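Local structure of DNA mismatch repair protein MutS (Thermus aquaticus, 1EWQ) at residues T582-F592 with F724-A733; A653-V664 with L684-T695. The protein takes part in DNA mismatch repair, binding mismatched DNA, probably as the recognition step, and has a weak ATPase activity. All blocks are in the same frame, centred on the assembly; numbering follows the deposited sequence.

Contact 1: T582-F592 with F724-A733. With SO4 (sulfate ion), chain E.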
loop_
_atom_site.group_PDB
_atom_site.type_symbol
_atom_site.label_atom_id
_atom_site.label_comp_id
_atom_site.label_asym_id
_atom_site.label_seq_id
_atom_site.Cartn_x
_atom_site.Cartn_y
_atom_site.Cartn_z
ATOM N N THR C 582 26.785 10.540 -29.033
ATOM C CA THR C 582 27.594 9.405 -28.614
ATOM C C THR C 582 28.244 9.693 -27.261
ATOM O O THR C 582 28.135 10.793 -26.734
ATOM C CB THR C 582 28.683 9.085 -29.679
ATOM O OG1 THR C 582 29.254 10.307 -30.167
ATOM C CG2 THR C 582 28.077 8.321 -30.841
ATOM N N GLY C 583 28.910 8.693 -26.699
ATOM C CA GLY C 583 29.548 8.865 -25.409
ATOM C C GLY C 583 28.996 7.851 -24.423
ATOM O O GLY C 583 27.974 7.220 -24.693
ATOM N N PRO C 584 29.638 7.684 -23.260
ATOM C CA PRO C 584 29.197 6.730 -22.244
ATOM C C PRO C 584 27.953 7.151 -21.500
ATOM O O PRO C 584 27.547 8.308 -21.541
ATOM C CB PRO C 584 30.391 6.662 -21.311
ATOM C CG PRO C 584 30.846 8.086 -21.310
ATOM C CD PRO C 584 30.810 8.442 -22.785
ATOM N N ASN C 585 27.351 6.189 -20.820
ATOM C CA ASN C 585 26.181 6.449 -20.003
ATOM C C ASN C 585 26.708 7.084 -18.707
ATOM O O ASN C 585 27.918 7.133 -18.483
ATOM C CB ASN C 585 25.458 5.135 -19.706
ATOM C CG ASN C 585 24.882 4.498 -20.952
ATOM O OD1 ASN C 585 23.942 5.027 -21.552
ATOM N ND2 ASN C 585 25.440 3.360 -21.350
HETATM N N MSE C 586 25.806 7.572 -17.864
HETATM C CA MSE C 586 26.195 8.211 -16.608
HETATM C C MSE C 586 26.809 9.592 -16.840
HETATM O O MSE C 586 27.387 10.179 -15.932
HETATM C CB MSE C 586 27.188 7.333 -15.831
HETATM C CG MSE C 586 26.627 5.986 -15.389
HETATM SE SE MSE C 586 27.917 4.941 -14.374
HETATM C CE MSE C 586 29.036 4.412 -15.838
ATOM N N ALA C 587 26.693 10.104 -18.059
ATOM C CA ALA C 587 27.223 11.422 -18.381
ATOM C C ALA C 587 26.091 12.371 -18.768
ATOM O O ALA C 587 26.317 13.368 -19.449
ATOM C CB ALA C 587 28.233 11.323 -19.514
ATOM N N GLY C 588 24.871 12.033 -18.353
ATOM C CA GLY C 588 23.716 12.876 -18.622
ATOM C C GLY C 588 23.137 12.939 -20.028
ATOM O O GLY C 588 22.503 13.935 -20.375
ATOM N N LYS C 589 23.322 11.898 -20.836
ATOM C CA LYS C 589 22.780 11.926 -22.192
ATOM C C LYS C 589 21.260 11.900 -22.146
ATOM O O LYS C 589 20.598 12.695 -22.820
ATOM C CB LYS C 589 23.305 10.751 -23.045
ATOM C CG LYS C 589 24.826 10.759 -23.233
ATOM C CD LYS C 589 25.293 10.057 -24.522
ATOM C CE LYS C 589 24.938 8.587 -24.536
ATOM N NZ LYS C 589 25.448 7.923 -25.763
ATOM N N SER C 590 20.706 11.006 -21.332
ATOM C CA SER C 590 19.256 10.885 -21.226
ATOM C C SER C 590 18.597 12.130 -20.671
ATOM O O SER C 590 17.531 12.534 -21.133
ATOM C CB SER C 590 18.880 9.691 -20.364
ATOM O OG SER C 590 19.165 8.505 -21.069
ATOM N N THR C 591 19.230 12.718 -19.665
ATOM C CA THR C 591 18.715 13.924 -19.048
ATOM C C THR C 591 18.722 15.044 -20.086
ATOM O O THR C 591 17.820 15.876 -20.111
ATOM C CB THR C 591 19.577 14.320 -17.827
ATOM O OG1 THR C 591 19.358 13.377 -16.774
ATOM C CG2 THR C 591 19.212 15.706 -17.326
ATOM N N PHE C 592 19.745 15.055 -20.944
ATOM C CA PHE C 592 19.850 16.065 -21.989
ATOM C C PHE C 592 18.663 15.937 -22.939
ATOM O O PHE C 592 18.070 16.934 -23.345
ATOM C CB PHE C 592 21.161 15.899 -22.756
ATOM C CG PHE C 592 21.377 16.934 -23.824
ATOM C CD1 PHE C 592 21.475 18.285 -23.494
ATOM C CD2 PHE C 592 21.505 16.560 -25.159
ATOM C CE1 PHE C 592 21.702 19.251 -24.487
ATOM C CE2 PHE C 592 21.731 17.512 -26.156
ATOM C CZ PHE C 592 21.832 18.862 -25.820
ATOM N N PHE C 724 32.967 11.255 -15.084
ATOM C CA PHE C 724 32.011 11.586 -16.139
ATOM C C PHE C 724 31.647 13.070 -16.190
ATOM O O PHE C 724 31.217 13.651 -15.194
ATOM C CB PHE C 724 30.732 10.755 -15.987
ATOM C CG PHE C 724 30.964 9.275 -16.057
ATOM C CD1 PHE C 724 31.217 8.545 -14.904
ATOM C CD2 PHE C 724 30.992 8.622 -17.285
ATOM C CE1 PHE C 724 31.503 7.178 -14.974
ATOM C CE2 PHE C 724 31.275 7.263 -17.367
ATOM C CZ PHE C 724 31.533 6.538 -16.213
ATOM N N TYR C 725 31.825 13.671 -17.361
ATOM C CA TYR C 725 31.505 15.077 -17.567
ATOM C C TYR C 725 30.165 15.221 -18.294
ATOM O O TYR C 725 29.965 14.668 -19.381
ATOM C CB TYR C 725 32.611 15.768 -18.372
ATOM C CG TYR C 725 33.878 16.000 -17.582
ATOM C CD1 TYR C 725 34.819 14.979 -17.406
ATOM C CD2 TYR C 725 34.101 17.222 -16.944
ATOM C CE1 TYR C 725 35.947 15.173 -16.602
ATOM C CE2 TYR C 725 35.222 17.426 -16.142
ATOM C CZ TYR C 725 36.139 16.400 -15.969
ATOM O OH TYR C 725 37.220 16.597 -15.138
ATOM N N HIS C 726 29.256 15.976 -17.689
ATOM C CA HIS C 726 27.937 16.178 -18.260
ATOM C C HIS C 726 27.850 17.277 -19.307
ATOM O O HIS C 726 26.756 17.636 -19.739
ATOM C CB HIS C 726 26.927 16.447 -17.150
ATOM C CG HIS C 726 26.660 15.257 -16.283
ATOM N ND1 HIS C 726 25.386 14.787 -16.036
ATOM C CD2 HIS C 726 27.500 14.442 -15.604
ATOM C CE1 HIS C 726 25.455 13.732 -15.243
ATOM N NE2 HIS C 726 26.726 13.503 -14.966
ATOM N N GLN C 727 28.991 17.822 -19.718
ATOM C CA GLN C 727 28.974 18.859 -20.742
ATOM C C GLN C 727 28.716 18.193 -22.093
ATOM O O GLN C 727 29.369 17.206 -22.449
ATOM C CB GLN C 727 30.314 19.610 -20.806
ATOM C CG GLN C 727 30.621 20.576 -19.647
ATOM C CD GLN C 727 30.965 19.870 -18.339
ATOM O OE1 GLN C 727 31.565 18.796 -18.337
ATOM N NE2 GLN C 727 30.600 20.485 -17.220
ATOM N N VAL C 728 27.752 18.709 -22.840
ATOM C CA VAL C 728 27.480 18.148 -24.154
ATOM C C VAL C 728 28.446 18.840 -25.113
ATOM O O VAL C 728 28.429 20.060 -25.268
ATOM C CB VAL C 728 26.017 18.374 -24.572
ATOM C CG1 VAL C 728 25.819 17.984 -26.027
ATOM C CG2 VAL C 728 25.109 17.541 -23.685
ATOM N N LEU C 729 29.298 18.034 -25.741
ATOM C CA LEU C 729 30.335 18.521 -26.640
ATOM C C LEU C 729 30.042 18.359 -28.129
ATOM O O LEU C 729 29.274 17.490 -28.536
ATOM C CB LEU C 729 31.652 17.802 -26.313
ATOM C CG LEU C 729 32.070 17.718 -24.837
ATOM C CD1 LEU C 729 33.245 16.755 -24.680
ATOM C CD2 LEU C 729 32.440 19.108 -24.323
ATOM N N PRO C 730 30.672 19.196 -28.966
ATOM C CA PRO C 730 30.460 19.114 -30.410
ATOM C C PRO C 730 31.173 17.909 -31.008
ATOM O O PRO C 730 32.147 17.417 -30.444
ATOM C CB PRO C 730 31.035 20.433 -30.914
ATOM C CG PRO C 730 32.148 20.693 -29.947
ATOM C CD PRO C 730 31.515 20.355 -28.625
ATOM N N GLY C 731 30.673 17.442 -32.148
ATOM C CA GLY C 731 31.277 16.310 -32.824
ATOM C C GLY C 731 31.022 14.984 -32.143
ATOM O O GLY C 731 30.441 14.942 -31.058
ATOM N N PRO C 732 31.441 13.874 -32.773
ATOM C CA PRO C 732 31.275 12.513 -32.256
ATOM C C PRO C 732 32.302 12.194 -31.175
ATOM O O PRO C 732 33.260 12.941 -30.982
ATOM C CB PRO C 732 31.481 11.659 -33.498
ATOM C CG PRO C 732 32.554 12.427 -34.216
ATOM C CD PRO C 732 32.029 13.841 -34.125
ATOM N N ALA C 733 32.096 11.092 -30.465
ATOM C CA ALA C 733 33.039 10.694 -29.439
ATOM C C ALA C 733 34.279 10.294 -30.223
ATOM O O ALA C 733 34.178 9.866 -31.371
ATOM C CB ALA C 733 32.499 9.510 -28.650
HETATM S S SO4 E . 22.398 8.021 -19.600
HETATM O O1 SO4 E . 21.163 7.232 -19.784
HETATM O O2 SO4 E . 23.109 7.517 -18.410
HETATM O O3 SO4 E . 23.275 7.879 -20.775
HETATM O O4 SO4 E . 22.084 9.443 -19.397
HETATM O O HOH W 1 24.997 15.653 -20.419
#

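Contact 2: A653-V664 with L684-T695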
loop_
_atom_site.group_PDB
_atom_site.type_symbol
_atom_site.label_atom_id
_atom_site.label_comp_id
_atom_site.label_asym_id
_atom_site.label_seq_id
_atom_site.Cartn_x
_atom_site.Cartn_y
_atom_site.Cartn_z
ATOM N N ALA C 653 5.192 10.259 -36.302
ATOM C CA ALA C 653 6.150 11.362 -36.432
ATOM C C ALA C 653 6.075 12.143 -37.738
ATOM O O ALA C 653 5.999 11.572 -38.826
ATOM C CB ALA C 653 7.561 10.848 -36.241
ATOM N N THR C 654 6.159 13.462 -37.611
ATOM C CA THR C 654 6.080 14.374 -38.738
ATOM C C THR C 654 7.330 15.267 -38.801
ATOM O O THR C 654 8.200 15.170 -37.937
ATOM C CB THR C 654 4.799 15.221 -38.572
ATOM O OG1 THR C 654 3.943 15.004 -39.693
ATOM C CG2 THR C 654 5.111 16.693 -38.405
ATOM N N GLU C 655 7.432 16.116 -39.825
ATOM C CA GLU C 655 8.577 17.019 -39.956
ATOM C C GLU C 655 8.580 18.051 -38.831
ATOM O O GLU C 655 9.561 18.768 -38.634
ATOM C CB GLU C 655 8.536 17.763 -41.292
ATOM C CG GLU C 655 7.210 18.492 -41.536
ATOM C CD GLU C 655 7.225 19.364 -42.777
ATOM O OE1 GLU C 655 6.127 19.684 -43.278
ATOM O OE2 GLU C 655 8.326 19.738 -43.240
ATOM N N ASN C 656 7.472 18.137 -38.104
ATOM C CA ASN C 656 7.367 19.084 -37.005
ATOM C C ASN C 656 7.395 18.366 -35.664
ATOM O O ASN C 656 7.029 18.929 -34.632
ATOM C CB ASN C 656 6.081 19.902 -37.144
ATOM C CG ASN C 656 6.061 20.710 -38.426
ATOM O OD1 ASN C 656 7.055 21.350 -38.778
ATOM N ND2 ASN C 656 4.939 20.683 -39.135
ATOM N N SER C 657 7.837 17.116 -35.680
ATOM C CA SER C 657 7.885 16.354 -34.444
ATOM C C SER C 657 9.241 16.369 -33.782
ATOM O O SER C 657 10.266 16.540 -34.439
ATOM C CB SER C 657 7.462 14.907 -34.689
ATOM O OG SER C 657 6.133 14.863 -35.166
ATOM N N LEU C 658 9.222 16.222 -32.463
ATOM C CA LEU C 658 10.443 16.148 -31.668
ATOM C C LEU C 658 10.484 14.686 -31.296
ATOM O O LEU C 658 9.587 14.205 -30.604
ATOM C CB LEU C 658 10.353 16.999 -30.395
ATOM C CG LEU C 658 11.521 16.818 -29.397
ATOM C CD1 LEU C 658 12.818 17.337 -30.006
ATOM C CD2 LEU C 658 11.235 17.556 -28.079
ATOM N N VAL C 659 11.495 13.978 -31.782
ATOM C CA VAL C 659 11.655 12.558 -31.502
ATOM C C VAL C 659 12.891 12.348 -30.626
ATOM O O VAL C 659 13.963 12.881 -30.926
ATOM C CB VAL C 659 11.825 11.764 -32.822
ATOM C CG1 VAL C 659 12.045 10.302 -32.522
ATOM C CG2 VAL C 659 10.581 11.968 -33.731
ATOM N N LEU C 660 12.744 11.574 -29.551
ATOM C CA LEU C 660 13.849 11.306 -28.631
ATOM C C LEU C 660 14.142 9.813 -28.563
ATOM O O LEU C 660 13.362 9.058 -27.992
ATOM C CB LEU C 660 13.513 11.819 -27.223
ATOM C CG LEU C 660 13.157 13.304 -27.024
ATOM C CD1 LEU C 660 12.975 13.578 -25.518
ATOM C CD2 LEU C 660 14.246 14.190 -27.578
ATOM N N LEU C 661 15.255 9.385 -29.154
ATOM C CA LEU C 661 15.612 7.971 -29.145
ATOM C C LEU C 661 16.805 7.721 -28.241
ATOM O O LEU C 661 17.816 8.418 -28.301
ATOM C CB LEU C 661 15.905 7.469 -30.559
ATOM C CG LEU C 661 14.821 7.695 -31.622
ATOM C CD1 LEU C 661 15.249 7.002 -32.917
ATOM C CD2 LEU C 661 13.472 7.164 -31.138
ATOM N N ASP C 662 16.665 6.699 -27.408
ATOM C CA ASP C 662 17.673 6.322 -26.427
ATOM C C ASP C 662 18.168 4.904 -26.701
ATOM O O ASP C 662 17.532 3.928 -26.307
ATOM C CB ASP C 662 17.033 6.427 -25.034
ATOM C CG ASP C 662 17.972 6.042 -23.903
ATOM O OD1 ASP C 662 17.589 5.156 -23.093
ATOM O OD2 ASP C 662 19.068 6.630 -23.808
ATOM N N GLU C 663 19.296 4.807 -27.402
ATOM C CA GLU C 663 19.930 3.529 -27.721
ATOM C C GLU C 663 19.069 2.528 -28.510
ATOM O O GLU C 663 19.064 1.323 -28.231
ATOM C CB GLU C 663 20.460 2.886 -26.429
ATOM C CG GLU C 663 21.242 3.867 -25.535
ATOM C CD GLU C 663 21.927 3.203 -24.345
ATOM O OE1 GLU C 663 21.311 2.330 -23.704
ATOM O OE2 GLU C 663 23.081 3.565 -24.036
ATOM N N VAL C 664 18.344 3.028 -29.502
ATOM C CA VAL C 664 17.526 2.166 -30.346
ATOM C C VAL C 664 18.481 1.263 -31.137
ATOM O O VAL C 664 19.432 1.749 -31.762
ATOM C CB VAL C 664 16.640 3.020 -31.298
ATOM C CG1 VAL C 664 16.113 2.184 -32.458
ATOM C CG2 VAL C 664 15.473 3.591 -30.513
ATOM N N LEU C 684 14.052 8.713 -40.070
ATOM C CA LEU C 684 13.737 9.907 -39.297
ATOM C C LEU C 684 14.420 11.115 -39.928
ATOM O O LEU C 684 13.924 12.236 -39.840
ATOM C CB LEU C 684 14.150 9.729 -37.831
ATOM C CG LEU C 684 13.120 8.932 -37.026
ATOM C CD1 LEU C 684 13.701 8.480 -35.697
ATOM C CD2 LEU C 684 11.885 9.799 -36.815
ATOM N N HIS C 685 15.562 10.874 -40.568
ATOM C CA HIS C 685 16.280 11.944 -41.254
ATOM C C HIS C 685 15.406 12.378 -42.445
ATOM O O HIS C 685 15.154 13.570 -42.639
ATOM C CB HIS C 685 17.638 11.443 -41.747
ATOM C CG HIS C 685 18.309 12.376 -42.700
ATOM N ND1 HIS C 685 19.121 13.414 -42.286
ATOM C CD2 HIS C 685 18.270 12.447 -44.051
ATOM C CE1 HIS C 685 19.554 14.078 -43.341
ATOM N NE2 HIS C 685 19.052 13.512 -44.424
ATOM N N GLU C 686 14.940 11.399 -43.227
ATOM C CA GLU C 686 14.067 11.659 -44.376
ATOM C C GLU C 686 12.794 12.365 -43.896
ATOM O O GLU C 686 12.283 13.269 -44.554
ATOM C CB GLU C 686 13.638 10.348 -45.060
ATOM C CG GLU C 686 14.740 9.504 -45.671
ATOM C CD GLU C 686 14.237 8.106 -46.081
ATOM O OE1 GLU C 686 13.226 8.037 -46.826
ATOM O OE2 GLU C 686 14.849 7.085 -45.664
ATOM N N ARG C 687 12.273 11.924 -42.753
ATOM C CA ARG C 687 11.058 12.514 -42.194
ATOM C C ARG C 687 11.258 13.996 -41.884
ATOM O O ARG C 687 10.304 14.767 -41.880
ATOM C CB ARG C 687 10.641 11.772 -40.913
ATOM C CG ARG C 687 9.253 12.142 -40.394
ATOM C CD ARG C 687 8.185 11.811 -41.441
ATOM N NE ARG C 687 8.280 10.421 -41.879
ATOM C CZ ARG C 687 7.782 9.384 -41.210
ATOM N NH1 ARG C 687 7.135 9.566 -40.065
ATOM N NH2 ARG C 687 7.945 8.155 -41.681
ATOM N N ARG C 688 12.507 14.377 -41.633
ATOM C CA ARG C 688 12.877 15.750 -41.304
ATOM C C ARG C 688 12.412 16.197 -39.914
ATOM O O ARG C 688 12.349 17.395 -39.626
ATOM C CB ARG C 688 12.360 16.736 -42.362
ATOM C CG ARG C 688 12.959 16.536 -43.754
ATOM C CD ARG C 688 12.475 17.598 -44.752
ATOM N NE ARG C 688 13.351 18.774 -44.792
ATOM C CZ ARG C 688 13.232 19.844 -44.012
ATOM N NH1 ARG C 688 12.259 19.911 -43.111
ATOM N NH2 ARG C 688 14.089 20.852 -44.139
ATOM N N ALA C 689 12.083 15.237 -39.055
ATOM C CA ALA C 689 11.670 15.572 -37.696
ATOM C C ALA C 689 12.929 16.008 -36.945
ATOM O O ALA C 689 14.042 15.800 -37.427
ATOM C CB ALA C 689 11.060 14.367 -37.019
ATOM N N TYR C 690 12.756 16.644 -35.790
ATOM C CA TYR C 690 13.897 17.052 -34.985
ATOM C C TYR C 690 14.157 15.832 -34.108
ATOM O O TYR C 690 13.400 15.551 -33.169
ATOM C CB TYR C 690 13.561 18.256 -34.101
ATOM C CG TYR C 690 13.132 19.515 -34.828
ATOM C CD1 TYR C 690 11.973 19.541 -35.597
ATOM C CD2 TYR C 690 13.859 20.704 -34.687
ATOM C CE1 TYR C 690 11.535 20.725 -36.204
ATOM C CE2 TYR C 690 13.437 21.889 -35.286
ATOM C CZ TYR C 690 12.275 21.897 -36.040
ATOM O OH TYR C 690 11.836 23.075 -36.614
ATOM N N THR C 691 15.227 15.114 -34.416
ATOM C CA THR C 691 15.552 13.906 -33.693
ATOM C C THR C 691 16.851 13.948 -32.876
ATOM O O THR C 691 17.908 14.332 -33.383
ATOM C CB THR C 691 15.637 12.705 -34.680
ATOM O OG1 THR C 691 14.407 12.572 -35.406
ATOM C CG2 THR C 691 15.908 11.428 -33.936
ATOM N N LEU C 692 16.749 13.567 -31.603
ATOM C CA LEU C 692 17.917 13.465 -30.727
ATOM C C LEU C 692 18.034 11.953 -30.522
ATOM O O LEU C 692 17.117 11.311 -30.005
ATOM C CB LEU C 692 17.697 14.160 -29.380
ATOM C CG LEU C 692 17.680 15.686 -29.308
ATOM C CD1 LEU C 692 17.449 16.117 -27.862
ATOM C CD2 LEU C 692 19.000 16.254 -29.818
ATOM N N PHE C 693 19.156 11.391 -30.938
ATOM C CA PHE C 693 19.364 9.956 -30.849
ATOM C C PHE C 693 20.624 9.639 -30.067
ATOM O O PHE C 693 21.725 9.738 -30.609
ATOM C CB PHE C 693 19.458 9.388 -32.276
ATOM C CG PHE C 693 19.495 7.883 -32.357
ATOM C CD1 PHE C 693 19.285 7.248 -33.586
ATOM C CD2 PHE C 693 19.741 7.094 -31.231
ATOM C CE1 PHE C 693 19.316 5.862 -33.693
ATOM C CE2 PHE C 693 19.778 5.695 -31.328
ATOM C CZ PHE C 693 19.564 5.083 -32.562
ATOM N N ALA C 694 20.452 9.274 -28.795
ATOM C CA ALA C 694 21.564 8.902 -27.926
ATOM C C ALA C 694 21.908 7.456 -28.257
ATOM O O ALA C 694 21.031 6.583 -28.230
ATOM C CB ALA C 694 21.154 9.013 -26.462
ATOM N N THR C 695 23.175 7.194 -28.552
ATOM C CA THR C 695 23.591 5.837 -28.911
ATOM C C THR C 695 25.073 5.615 -28.639
ATOM O O THR C 695 25.803 6.563 -28.358
ATOM C CB THR C 695 23.319 5.565 -30.418
ATOM O OG1 THR C 695 23.691 4.220 -30.755
ATOM C CG2 THR C 695 24.113 6.531 -31.280
HETATM O O HOH W 2 21.710 2.407 -30.332
#

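Contact 1: T582-F592 with F724-A733
The ring of Phe-724 is the main apolar anchor for the loop 583-588. The CB of Met-586, a selenomethionine, sits over one face of the ring, 4.1 Å from its centroid and 4° off the normal, while SE lies obliquely, 4.8 Å from the same centroid, a Met-aromatic contact. A bend at chi3 (-75°) turns the terminal CE back to the ring atom CZ, and CG of Pro-584 meets the ring at its edge. Farther along, CG2 of Val-728 points into the face of Phe-592, 3.7 Å from the ring centroid, as a CH-pi contact. The loop between strand 578-582 and helix 589-603 is a P-loop (Walker A motif) predicted to bind ATP. A sulfate, probably from the crystallisation liquor, occupies it, held by the backbone N of Met-586, which reaches sulfate O2 at 2.8 Å and 175°, and by N and OG of Ser-590. Lys-589 NZ bonds to Gly-583 O at 2.8 Å and also to Ile-581 O, tying the helix start to the loop. Across the segments Ala-733 N donates to Thr-582 OG1 at 3.0 Å, a water bridges Ala-587 O and His-726 O, and the imidazole of His-726 lays one face over the peptide joining Ala-587 and Gly-588.

Contact 2: A653-V664 with L684-T695
Two carbonyl oxygens take hydrogen bonds from NH1 of Arg-687: Ala-653 O, 2.6 Å away and close to the guanidinium plane, and Leu-650 O in the last turn of helix 638-652. The side chain leaves with CG anti to the backbone N (chi1 -169°), then bends at chi2 and chi3, which carries its CD past Ala-653 O. Arg-688, just past the helix and at positive phi, closes it in a Schellman motif, though its bond to Leu-684 O is weak; its NH1 forms a long salt bridge with Glu-655 OE2. Strands 657-662 and 690-694 then run parallel, 9° apart, joined by a ladder of six backbone hydrogen bonds from Tyr-690 N to Ser-657 O through to Glu-663 N to Ala-694 O. With helix 670-687 they form a beta-alpha-beta unit. On the face that carries Val-659 and Leu-661, Leu-684 CD1 meets Leu-661 CD1 tip to tip at 3.5 Å, and Leu-684 CD2 lies 4.0 Å from Val-659 CG2. Leu-661 CB lies over one face of the Phe-693 ring, offset toward its rim, and the ring's CZ packs on Val-664 CB. On the other face, Leu-660 and Leu-692 lie side by side, CD2 to CD1 at 3.7 Å. Glu-663 is paired with Arg-666, and Asp-662 OD1 takes a bond from Gly-627 N. The apolar strand ends at Asp-662, with Glu-663 next in the loop beside the P-loop, consistent with a Walker B motif.

In the fold
Both contacts belong to MutS domain V, of the P-loop NTPase clan, and reach the same mixed six-stranded sheet, their centres about 18 Å apart. Along the chain the order is 582-592, 653-664, 684-695 and 724-733, so contact 2 falls between the halves of contact 1. Strand 690-694 lies between 657-662 and 578-582, whose end opens contact 1, while 723-730 is an outermost strand. They touch at several points, among them Lys-589 NZ to Thr-695 O at 3.0 Å and Ser-590 OG to Asp-662 OD2 at 3.3 Å, bringing P-loop and probable Walker B acids together. Gly-635 of the second subunit packs on Met-586. Both contacts lie about 50 Å from the bound DNA, so coupling to it would be long-range.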